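Local coordinates for protein NADPH-dependent nitro/flavin reductase (PDB 3N2S) that catalyses NADPH-dependent flavin reduction and also reduces nitroaromatic compounds, quinones and azo dyes, working as an FMN-containing homodimer, at residues H75-C80 with L161-P166; R58-L63 with E147-P152; T200-I205 with T220-I225. All blocks are in the same frame, centred on the assembly; numbering follows the deposited sequence.

Contact 1 of 3, residues H75-C80 with L161-P166; sequences HFFVFC and LAVGHP
Four backbone hydrogen bonds join 75-80 to 161-164 as neighbouring antiparallel strands, whose short axes run at 153° to each other. His75 with Val163 and Phe77 with Leu161 are the hydrogen-bonded pairs, and Phe76 with Ala162 is the non-hydrogen-bonded pair between them. The shortest bond is Leu161 N to Phe77 O, 2.7 Å, lying in the carbonyl plane. Its partner, Phe77 N to Leu161 O at 3.0 Å, is the straightest at the hydrogen (171°), although the donor stands above the carbonyl plane. At the other pair, His75 N reaches Val163 O at 3.1 Å through a more bent 138° bond, while Val163 N lies nearly along the His75 C=O axis.

Apolar contacts divide between the two faces of the sheet. On one, the edge of the Phe76 ring meets the backbone of its partner, CD1 lying 3.8 Å from Ala162 CA. On the other, the ring edge of Phe77 places CD2 3.8 Å from Val163 CG2, their side chains crossing obliquely. Phe79 and Leu161 run side by side in the same direction, with Phe79 CE2 4.1 Å from Leu161 CB. Helix 104-127 covers this face through Met121, Ala118 and Ser122.

The aromatic layer extends to the dimer partner: His75 CD2 sits over one face of Phe77, and His75 NE2 hydrogen-bonds Tyr182 OH of the second subunit. The facing backbone groups are thus satisfied, and Phe76 and Val78 bond to strand 46-51, between largely apolar layers, consistent with an inner pair of the nitroreductase sheet; the imidazole carries its polar end to the dimer interface.

Contact 2 of 3, residues R58-L63 with E147-P152; sequences RELSVL and EVLQTP
Val148 is at the centre of this contact, and three side chains of helix 54-63 gather around its two methyl groups. With CG1 anti to the backbone N (chi1 169°), that methyl lies 4.0 Å from Leu60 CD2, the two side chains crossing obliquely. CG2 is met tip to tip by Leu63, whose CD1 comes within 4.1 Å of Val148 CG2. Deeper in, Leu60 CD1 approaches Leu149 CD2 at 4.2 Å, and both leucines continue onto Val51 of strand 46-51. The two helix ends therefore pack against each other and against one face of the central sheet, as expected of the outer helical layer in an alpha-beta-alpha sandwich; Leu60 also touches Phe76 and Leu149 touches Val78.

The solvent side is held differently. Glu59, partly exposed, slides past Val148 in the opposite direction, and its extended chain lays one face of the carboxylate over the methyl, OE2 3.7 Å from Val148 CG2, a van der Waals approach. An alanine here would remove the carboxylate and CG, and would probably leave the outer side of Val148 less well covered. Looser still is the exposed Gln150, which makes no contact with 58-63: it has left the helix with positive phi (52°) and folds back, NE2 donating to Glu147 O at 2.8 Å along a carbonyl lone pair, nearly straight at 174°. Val148 O, at the same helix end, accepts from Lys56 NZ.

Contact 3 of 3, residues T200-I205 with T220-I225; sequences TYDKTI and TWSDQI
Asp202 OD2 is gripped by two bonds: Ser222 OG donates to its syn lone pair at 2.6 Å, and water 1 donates to it at 3.1 Å. The other oxygen, OD1, also uses its syn lone pair, taking Ser222 N at 2.9 Å, almost straight (171°). One serine thus holds both carboxylate oxygens, which fixes the rotation of the group. Thr220, the N-cap of helix 221-229, accepts from Asp223 N through OG1, which also bonds water 1 at 2.9 Å.

Next to this polar end, Tyr201 and Trp221 form an edge-to-face pair, the tyrosine edge toward the indole face, planes at 59°, Tyr201 CE2 3.4 Å from Trp221 CG. Ile225 CG2 covers the opposite indole face, while Ile205 lies alongside, its CG1 3.8 Å from Trp221 CB. Tyr201 OH bonds to Pro174 O, and Trp221 NE1 to Tyr42 O of the second subunit; Ile205 also packs on that Tyr42, so the helix pair joins the dimer contact, the Tyr201 side chain about 8 Å from a bound FMN.

The short axes stand at 81°, so one helix flank meets the start of the other. A carboxylate there probably interacts favourably with the helix dipole, which would tend to keep Asp202 ionised.

In the fold
From the N terminus, helix 54-63 supplies the first side of contact 2, and strand 75-82 follows with the first side of contact 1. Contact 2 closes its loop at 147-152, on and just after helix 142-149; the chain then enters strand 155-164, where contact 1 closes. The two loops therefore cross, and the contacts touch: Val78 CG1 lies 3.7 Å from Leu149 CD1, joining the sheet to its outer helices. Contact 3 comes later, in series, closing a short excursion between helices 191-213 and 221-229. Its centre is about 29 Å from that of contact 1 and 34 Å from that of contact 2. All three contacts also reach the second subunit.

Contact 1 of 3, residues H75-C80 with L161-P166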
loop_
_atom_site.group_PDB
_atom_site.type_symbol
_atom_site.label_atom_id
_atom_site.label_comp_id
_atom_site.label_asym_id
_atom_site.label_seq_id
_atom_site.Cartn_x
_atom_site.Cartn_y
_atom_site.Cartn_z
ATOM N N HIS A 75 -9.229 -18.562 -4.674
ATOM C CA HIS A 75 -10.127 -17.394 -4.713
ATOM C C HIS A 75 -9.385 -16.247 -5.367
ATOM O O HIS A 75 -8.158 -16.158 -5.214
ATOM C CB HIS A 75 -10.577 -16.974 -3.295
ATOM C CG HIS A 75 -11.879 -16.212 -3.268
ATOM N ND1 HIS A 75 -13.030 -16.729 -3.834
ATOM C CD2 HIS A 75 -12.181 -15.023 -2.701
ATOM C CE1 HIS A 75 -13.980 -15.836 -3.621
ATOM N NE2 HIS A 75 -13.522 -14.801 -2.931
ATOM N N PHE A 76 -10.111 -15.365 -6.074
ATOM C CA PHE A 76 -9.500 -14.184 -6.678
ATOM C C PHE A 76 -10.109 -12.924 -6.066
ATOM O O PHE A 76 -11.315 -12.700 -6.193
ATOM C CB PHE A 76 -9.609 -14.188 -8.212
ATOM C CG PHE A 76 -8.815 -13.094 -8.892
ATOM C CD1 PHE A 76 -7.423 -13.061 -8.803
ATOM C CD2 PHE A 76 -9.455 -12.099 -9.634
ATOM C CE1 PHE A 76 -6.699 -12.035 -9.424
ATOM C CE2 PHE A 76 -8.728 -11.093 -10.259
ATOM C CZ PHE A 76 -7.358 -11.075 -10.161
ATOM N N PHE A 77 -9.286 -12.137 -5.371
ATOM C CA PHE A 77 -9.718 -10.898 -4.729
ATOM C C PHE A 77 -9.334 -9.700 -5.587
ATOM O O PHE A 77 -8.227 -9.659 -6.111
ATOM C CB PHE A 77 -9.079 -10.745 -3.337
ATOM C CG PHE A 77 -9.407 -11.825 -2.327
ATOM C CD1 PHE A 77 -10.458 -11.662 -1.425
ATOM C CD2 PHE A 77 -8.613 -12.967 -2.219
ATOM C CE1 PHE A 77 -10.718 -12.630 -0.444
ATOM C CE2 PHE A 77 -8.901 -13.954 -1.261
ATOM C CZ PHE A 77 -9.945 -13.771 -0.376
ATOM N N VAL A 78 -10.231 -8.710 -5.708
ATOM C CA VAL A 78 -9.893 -7.478 -6.428
ATOM C C VAL A 78 -9.929 -6.337 -5.417
ATOM O O VAL A 78 -10.984 -6.074 -4.820
ATOM C CB VAL A 78 -10.730 -7.182 -7.711
ATOM C CG1 VAL A 78 -10.309 -5.844 -8.340
ATOM C CG2 VAL A 78 -10.591 -8.319 -8.724
ATOM N N PHE A 79 -8.775 -5.665 -5.226
ATOM C CA PHE A 79 -8.679 -4.539 -4.300
ATOM C C PHE A 79 -8.993 -3.268 -5.030
ATOM O O PHE A 79 -8.395 -2.998 -6.075
ATOM C CB PHE A 79 -7.289 -4.468 -3.612
ATOM C CG PHE A 79 -7.183 -5.476 -2.495
ATOM C CD1 PHE A 79 -7.369 -5.091 -1.171
ATOM C CD2 PHE A 79 -6.957 -6.825 -2.771
ATOM C CE1 PHE A 79 -7.319 -6.035 -0.139
ATOM C CE2 PHE A 79 -6.883 -7.764 -1.738
ATOM C CZ PHE A 79 -7.073 -7.362 -0.427
ATOM N N CYS A 80 -9.918 -2.478 -4.469
ATOM C CA CYS A 80 -10.333 -1.201 -5.074
ATOM C C CYS A 80 -10.115 -0.051 -4.147
ATOM O O CYS A 80 -10.434 -0.173 -2.965
ATOM C CB CYS A 80 -11.809 -1.233 -5.475
ATOM S SG CYS A 80 -12.292 -2.631 -6.503
ATOM N N LEU A 161 -5.607 -10.114 -6.361
ATOM C CA LEU A 161 -4.763 -10.925 -5.498
ATOM C C LEU A 161 -5.258 -12.349 -5.631
ATOM O O LEU A 161 -6.374 -12.648 -5.206
ATOM C CB LEU A 161 -4.790 -10.460 -4.020
ATOM C CG LEU A 161 -3.754 -11.134 -3.103
ATOM C CD1 LEU A 161 -2.301 -10.680 -3.473
ATOM C CD2 LEU A 161 -4.064 -10.854 -1.617
ATOM N N ALA A 162 -4.472 -13.194 -6.313
ATOM C CA ALA A 162 -4.757 -14.606 -6.496
ATOM C C ALA A 162 -4.242 -15.297 -5.238
ATOM O O ALA A 162 -3.131 -15.023 -4.798
ATOM C CB ALA A 162 -4.040 -15.138 -7.731
ATOM N N VAL A 163 -5.099 -16.097 -4.591
ATOM C CA VAL A 163 -4.752 -16.813 -3.362
ATOM C C VAL A 163 -5.123 -18.291 -3.561
ATOM O O VAL A 163 -6.180 -18.577 -4.107
ATOM C CB VAL A 163 -5.468 -16.234 -2.102
ATOM C CG1 VAL A 163 -4.961 -16.922 -0.834
ATOM C CG2 VAL A 163 -5.297 -14.705 -1.991
ATOM N N GLY A 164 -4.265 -19.201 -3.129
ATOM C CA GLY A 164 -4.565 -20.623 -3.245
ATOM C C GLY A 164 -3.521 -21.530 -2.634
ATOM O O GLY A 164 -2.539 -21.064 -2.043
ATOM N N HIS A 165 -3.738 -22.840 -2.790
ATOM C CA HIS A 165 -2.845 -23.893 -2.307
ATOM C C HIS A 165 -1.784 -24.048 -3.376
ATOM O O HIS A 165 -2.133 -24.313 -4.521
ATOM C CB HIS A 165 -3.624 -25.217 -2.103
ATOM C CG HIS A 165 -4.619 -25.140 -0.987
ATOM N ND1 HIS A 165 -4.250 -25.393 0.316
ATOM C CD2 HIS A 165 -5.925 -24.777 -1.007
ATOM C CE1 HIS A 165 -5.339 -25.205 1.043
ATOM N NE2 HIS A 165 -6.372 -24.838 0.293
ATOM N N PRO A 166 -0.491 -23.792 -3.083
ATOM C CA PRO A 166 0.511 -23.883 -4.152
ATOM C C PRO A 166 0.685 -25.294 -4.726
ATOM O O PRO A 166 0.691 -26.260 -3.967
ATOM C CB PRO A 166 1.793 -23.374 -3.478
ATOM C CG PRO A 166 1.334 -22.656 -2.222
ATOM C CD PRO A 166 0.123 -23.410 -1.798
#

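Contact 2 of 3, residues R58-L63 with E147-P152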
loop_
_atom_site.group_PDB
_atom_site.type_symbol
_atom_site.label_atom_id
_atom_site.label_comp_id
_atom_site.label_asym_id
_atom_site.label_seq_id
_atom_site.Cartn_x
_atom_site.Cartn_y
_atom_site.Cartn_z
ATOM N N ARG A 58 -12.379 -15.670 -15.682
ATOM C CA ARG A 58 -11.857 -15.843 -17.043
ATOM C C ARG A 58 -11.661 -14.501 -17.718
ATOM O O ARG A 58 -10.583 -14.245 -18.249
ATOM C CB ARG A 58 -12.777 -16.750 -17.896
ATOM C CG ARG A 58 -12.107 -17.156 -19.216
ATOM C CD ARG A 58 -13.112 -17.427 -20.323
ATOM N NE ARG A 58 -14.044 -16.314 -20.557
ATOM C CZ ARG A 58 -13.798 -15.273 -21.346
ATOM N NH1 ARG A 58 -14.704 -14.318 -21.494
ATOM N NH2 ARG A 58 -12.639 -15.173 -21.984
ATOM N N GLU A 59 -12.690 -13.638 -17.701
ATOM C CA GLU A 59 -12.598 -12.317 -18.328
ATOM C C GLU A 59 -11.443 -11.525 -17.740
ATOM O O GLU A 59 -10.674 -10.924 -18.484
ATOM C CB GLU A 59 -13.898 -11.508 -18.139
ATOM C CG GLU A 59 -15.104 -12.017 -18.900
ATOM C CD GLU A 59 -16.358 -11.269 -18.497
ATOM O OE1 GLU A 59 -16.903 -11.546 -17.400
ATOM O OE2 GLU A 59 -16.750 -10.353 -19.252
ATOM N N LEU A 60 -11.325 -11.504 -16.406
ATOM C CA LEU A 60 -10.255 -10.771 -15.721
ATOM C C LEU A 60 -8.888 -11.321 -16.095
ATOM O O LEU A 60 -7.962 -10.540 -16.307
ATOM C CB LEU A 60 -10.464 -10.798 -14.189
ATOM C CG LEU A 60 -11.730 -10.065 -13.669
ATOM C CD1 LEU A 60 -11.976 -10.363 -12.215
ATOM C CD2 LEU A 60 -11.688 -8.543 -13.960
ATOM N N SER A 61 -8.763 -12.652 -16.223
ATOM C CA SER A 61 -7.507 -13.277 -16.640
ATOM C C SER A 61 -7.101 -12.728 -18.024
ATOM O O SER A 61 -5.950 -12.340 -18.214
ATOM C CB SER A 61 -7.671 -14.799 -16.715
ATOM O OG SER A 61 -6.539 -15.364 -17.352
ATOM N N VAL A 62 -8.061 -12.690 -18.975
ATOM C CA VAL A 62 -7.828 -12.193 -20.343
ATOM C C VAL A 62 -7.423 -10.728 -20.308
ATOM O O VAL A 62 -6.386 -10.360 -20.887
ATOM C CB VAL A 62 -9.043 -12.434 -21.282
ATOM C CG1 VAL A 62 -8.834 -11.758 -22.639
ATOM C CG2 VAL A 62 -9.279 -13.923 -21.462
ATOM N N LEU A 63 -8.217 -9.894 -19.603
ATOM C CA LEU A 63 -7.939 -8.457 -19.472
ATOM C C LEU A 63 -6.576 -8.222 -18.840
ATOM O O LEU A 63 -5.886 -7.291 -19.239
ATOM C CB LEU A 63 -9.065 -7.730 -18.688
ATOM C CG LEU A 63 -10.469 -7.776 -19.325
ATOM C CD1 LEU A 63 -11.557 -7.330 -18.331
ATOM C CD2 LEU A 63 -10.516 -6.992 -20.630
ATOM N N GLU A 147 -16.662 -2.863 -15.793
ATOM C CA GLU A 147 -17.888 -3.457 -16.329
ATOM C C GLU A 147 -18.068 -4.880 -15.784
ATOM O O GLU A 147 -19.188 -5.252 -15.447
ATOM C CB GLU A 147 -17.873 -3.502 -17.868
ATOM C CG GLU A 147 -17.891 -2.157 -18.555
ATOM C CD GLU A 147 -18.156 -2.318 -20.035
ATOM O OE1 GLU A 147 -17.214 -2.127 -20.835
ATOM O OE2 GLU A 147 -19.294 -2.697 -20.394
ATOM N N VAL A 148 -16.967 -5.679 -15.695
ATOM C CA VAL A 148 -17.028 -7.052 -15.158
ATOM C C VAL A 148 -17.500 -7.007 -13.685
ATOM O O VAL A 148 -18.386 -7.772 -13.280
ATOM C CB VAL A 148 -15.658 -7.795 -15.305
ATOM C CG1 VAL A 148 -15.627 -9.100 -14.509
ATOM C CG2 VAL A 148 -15.309 -8.056 -16.761
ATOM N N LEU A 149 -16.907 -6.104 -12.902
ATOM C CA LEU A 149 -17.179 -5.984 -11.466
ATOM C C LEU A 149 -18.352 -5.068 -11.125
ATOM O O LEU A 149 -18.741 -5.000 -9.959
ATOM C CB LEU A 149 -15.906 -5.526 -10.731
ATOM C CG LEU A 149 -14.633 -6.377 -10.942
ATOM C CD1 LEU A 149 -13.431 -5.703 -10.311
ATOM C CD2 LEU A 149 -14.800 -7.779 -10.383
ATOM N N GLN A 150 -18.894 -4.344 -12.136
ATOM C CA GLN A 150 -20.012 -3.389 -11.983
ATOM C C GLN A 150 -19.708 -2.379 -10.862
ATOM O O GLN A 150 -20.520 -2.163 -9.955
ATOM C CB GLN A 150 -21.354 -4.125 -11.788
ATOM C CG GLN A 150 -21.803 -4.904 -13.039
ATOM C CD GLN A 150 -22.356 -4.006 -14.135
ATOM O OE1 GLN A 150 -23.410 -3.373 -13.984
ATOM N NE2 GLN A 150 -21.650 -3.911 -15.258
ATOM N N THR A 151 -18.477 -1.832 -10.886
ATOM C CA THR A 151 -18.070 -0.872 -9.861
ATOM C C THR A 151 -18.646 0.494 -10.189
ATOM O O THR A 151 -18.603 0.912 -11.341
ATOM C CB THR A 151 -16.555 -0.854 -9.639
ATOM O OG1 THR A 151 -15.895 -0.616 -10.880
ATOM C CG2 THR A 151 -16.037 -2.115 -8.953
ATOM N N PRO A 152 -19.188 1.204 -9.185
ATOM C CA PRO A 152 -19.784 2.523 -9.461
ATOM C C PRO A 152 -18.728 3.622 -9.556
ATOM O O PRO A 152 -17.517 3.344 -9.478
ATOM C CB PRO A 152 -20.721 2.714 -8.265
ATOM C CG PRO A 152 -19.988 2.005 -7.115
ATOM C CD PRO A 152 -19.293 0.830 -7.758
#

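Contact 3 of 3, residues T200-I205 with T220-I225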
loop_
_atom_site.group_PDB
_atom_site.type_symbol
_atom_site.label_atom_id
_atom_site.label_comp_id
_atom_site.label_asym_id
_atom_site.label_seq_id
_atom_site.Cartn_x
_atom_site.Cartn_y
_atom_site.Cartn_z
ATOM N N THR A 200 26.499 -4.158 -8.332
ATOM C CA THR A 200 26.442 -5.353 -7.484
ATOM C C THR A 200 25.089 -6.055 -7.700
ATOM O O THR A 200 25.061 -7.264 -7.892
ATOM C CB THR A 200 26.638 -4.969 -6.002
ATOM O OG1 THR A 200 27.910 -4.339 -5.870
ATOM C CG2 THR A 200 26.570 -6.168 -5.065
ATOM N N TYR A 201 23.989 -5.293 -7.648
ATOM C CA TYR A 201 22.649 -5.851 -7.849
ATOM C C TYR A 201 22.470 -6.441 -9.227
ATOM O O TYR A 201 21.952 -7.544 -9.332
ATOM C CB TYR A 201 21.556 -4.819 -7.551
ATOM C CG TYR A 201 20.174 -5.431 -7.457
ATOM C CD1 TYR A 201 19.934 -6.547 -6.655
ATOM C CD2 TYR A 201 19.094 -4.854 -8.109
ATOM C CE1 TYR A 201 18.649 -7.082 -6.528
ATOM C CE2 TYR A 201 17.800 -5.360 -7.965
ATOM C CZ TYR A 201 17.582 -6.475 -7.179
ATOM O OH TYR A 201 16.308 -6.979 -7.077
ATOM N N ASP A 202 22.927 -5.738 -10.281
ATOM C CA ASP A 202 22.841 -6.253 -11.646
ATOM C C ASP A 202 23.577 -7.596 -11.814
ATOM O O ASP A 202 23.080 -8.484 -12.509
ATOM C CB ASP A 202 23.361 -5.222 -12.655
ATOM C CG ASP A 202 22.307 -4.210 -13.073
ATOM O OD1 ASP A 202 21.103 -4.457 -12.812
ATOM O OD2 ASP A 202 22.668 -3.228 -13.737
ATOM N N LYS A 203 24.724 -7.754 -11.138
ATOM C CA LYS A 203 25.490 -9.013 -11.172
ATOM C C LYS A 203 24.701 -10.102 -10.397
ATOM O O LYS A 203 24.606 -11.228 -10.873
ATOM C CB LYS A 203 26.890 -8.806 -10.567
ATOM C CG LYS A 203 27.787 -10.042 -10.705
ATOM C CD LYS A 203 29.084 -9.882 -9.920
ATOM C CE LYS A 203 29.908 -11.148 -9.932
ATOM N NZ LYS A 203 29.298 -12.244 -9.124
ATOM N N THR A 204 24.132 -9.757 -9.216
ATOM C CA THR A 204 23.313 -10.696 -8.410
ATOM C C THR A 204 22.133 -11.224 -9.257
ATOM O O THR A 204 21.842 -12.420 -9.261
ATOM C CB THR A 204 22.786 -10.012 -7.140
ATOM O OG1 THR A 204 23.871 -9.645 -6.300
ATOM C CG2 THR A 204 21.808 -10.896 -6.342
ATOM N N ILE A 205 21.459 -10.317 -9.977
ATOM C CA ILE A 205 20.297 -10.692 -10.789
ATOM C C ILE A 205 20.679 -11.505 -12.020
ATOM O O ILE A 205 20.016 -12.505 -12.316
ATOM C CB ILE A 205 19.424 -9.436 -11.086
ATOM C CG1 ILE A 205 18.836 -8.829 -9.773
ATOM C CG2 ILE A 205 18.303 -9.737 -12.092
ATOM C CD1 ILE A 205 18.121 -9.818 -8.804
ATOM N N THR A 220 20.367 -8.434 -16.702
ATOM C CA THR A 220 20.591 -7.722 -15.449
ATOM C C THR A 220 19.227 -7.111 -15.023
ATOM O O THR A 220 18.294 -7.052 -15.828
ATOM C CB THR A 220 21.607 -6.599 -15.654
ATOM O OG1 THR A 220 21.063 -5.647 -16.563
ATOM C CG2 THR A 220 22.995 -7.112 -16.130
ATOM N N TRP A 221 19.136 -6.630 -13.786
ATOM C CA TRP A 221 17.915 -6.005 -13.289
ATOM C C TRP A 221 17.625 -4.716 -14.045
ATOM O O TRP A 221 16.505 -4.525 -14.492
ATOM C CB TRP A 221 18.040 -5.710 -11.785
ATOM C CG TRP A 221 16.781 -5.169 -11.188
ATOM C CD1 TRP A 221 15.642 -5.866 -10.904
ATOM C CD2 TRP A 221 16.550 -3.821 -10.764
ATOM N NE1 TRP A 221 14.717 -5.038 -10.314
ATOM C CE2 TRP A 221 15.248 -3.775 -10.212
ATOM C CE3 TRP A 221 17.334 -2.658 -10.749
ATOM C CZ2 TRP A 221 14.703 -2.605 -9.674
ATOM C CZ3 TRP A 221 16.791 -1.496 -10.221
ATOM C CH2 TRP A 221 15.497 -1.481 -9.666
ATOM N N SER A 222 18.630 -3.836 -14.172
ATOM C CA SER A 222 18.467 -2.541 -14.843
ATOM C C SER A 222 18.009 -2.704 -16.306
ATOM O O SER A 222 17.119 -1.983 -16.724
ATOM C CB SER A 222 19.739 -1.707 -14.726
ATOM O OG SER A 222 20.815 -2.384 -15.342
ATOM N N ASP A 223 18.513 -3.712 -17.033
ATOM C CA ASP A 223 18.043 -3.969 -18.398
ATOM C C ASP A 223 16.600 -4.504 -18.410
ATOM O O ASP A 223 15.812 -4.051 -19.223
ATOM C CB ASP A 223 18.971 -4.927 -19.142
ATOM C CG ASP A 223 20.259 -4.276 -19.641
ATOM O OD1 ASP A 223 20.353 -3.016 -19.612
ATOM O OD2 ASP A 223 21.147 -5.010 -20.089
ATOM N N GLN A 224 16.256 -5.414 -17.485
ATOM C CA GLN A 224 14.909 -5.980 -17.357
ATOM C C GLN A 224 13.869 -4.898 -17.009
ATOM O O GLN A 224 12.865 -4.793 -17.708
ATOM C CB GLN A 224 14.897 -7.088 -16.292
ATOM C CG GLN A 224 13.577 -7.860 -16.220
ATOM C CD GLN A 224 13.564 -8.913 -15.145
ATOM O OE1 GLN A 224 14.183 -8.799 -14.086
ATOM N NE2 GLN A 224 12.893 -10.001 -15.434
ATOM N N ILE A 225 14.117 -4.090 -15.962
ATOM C CA ILE A 225 13.142 -3.076 -15.536
ATOM C C ILE A 225 12.862 -2.012 -16.573
ATOM O O ILE A 225 11.705 -1.634 -16.755
ATOM C CB ILE A 225 13.283 -2.539 -14.068
ATOM C CG1 ILE A 225 14.651 -1.892 -13.798
ATOM C CG2 ILE A 225 12.972 -3.637 -13.053
ATOM C CD1 ILE A 225 14.644 -0.430 -13.816
HETATM O O HOH W 1 23.224 -3.713 -16.713
#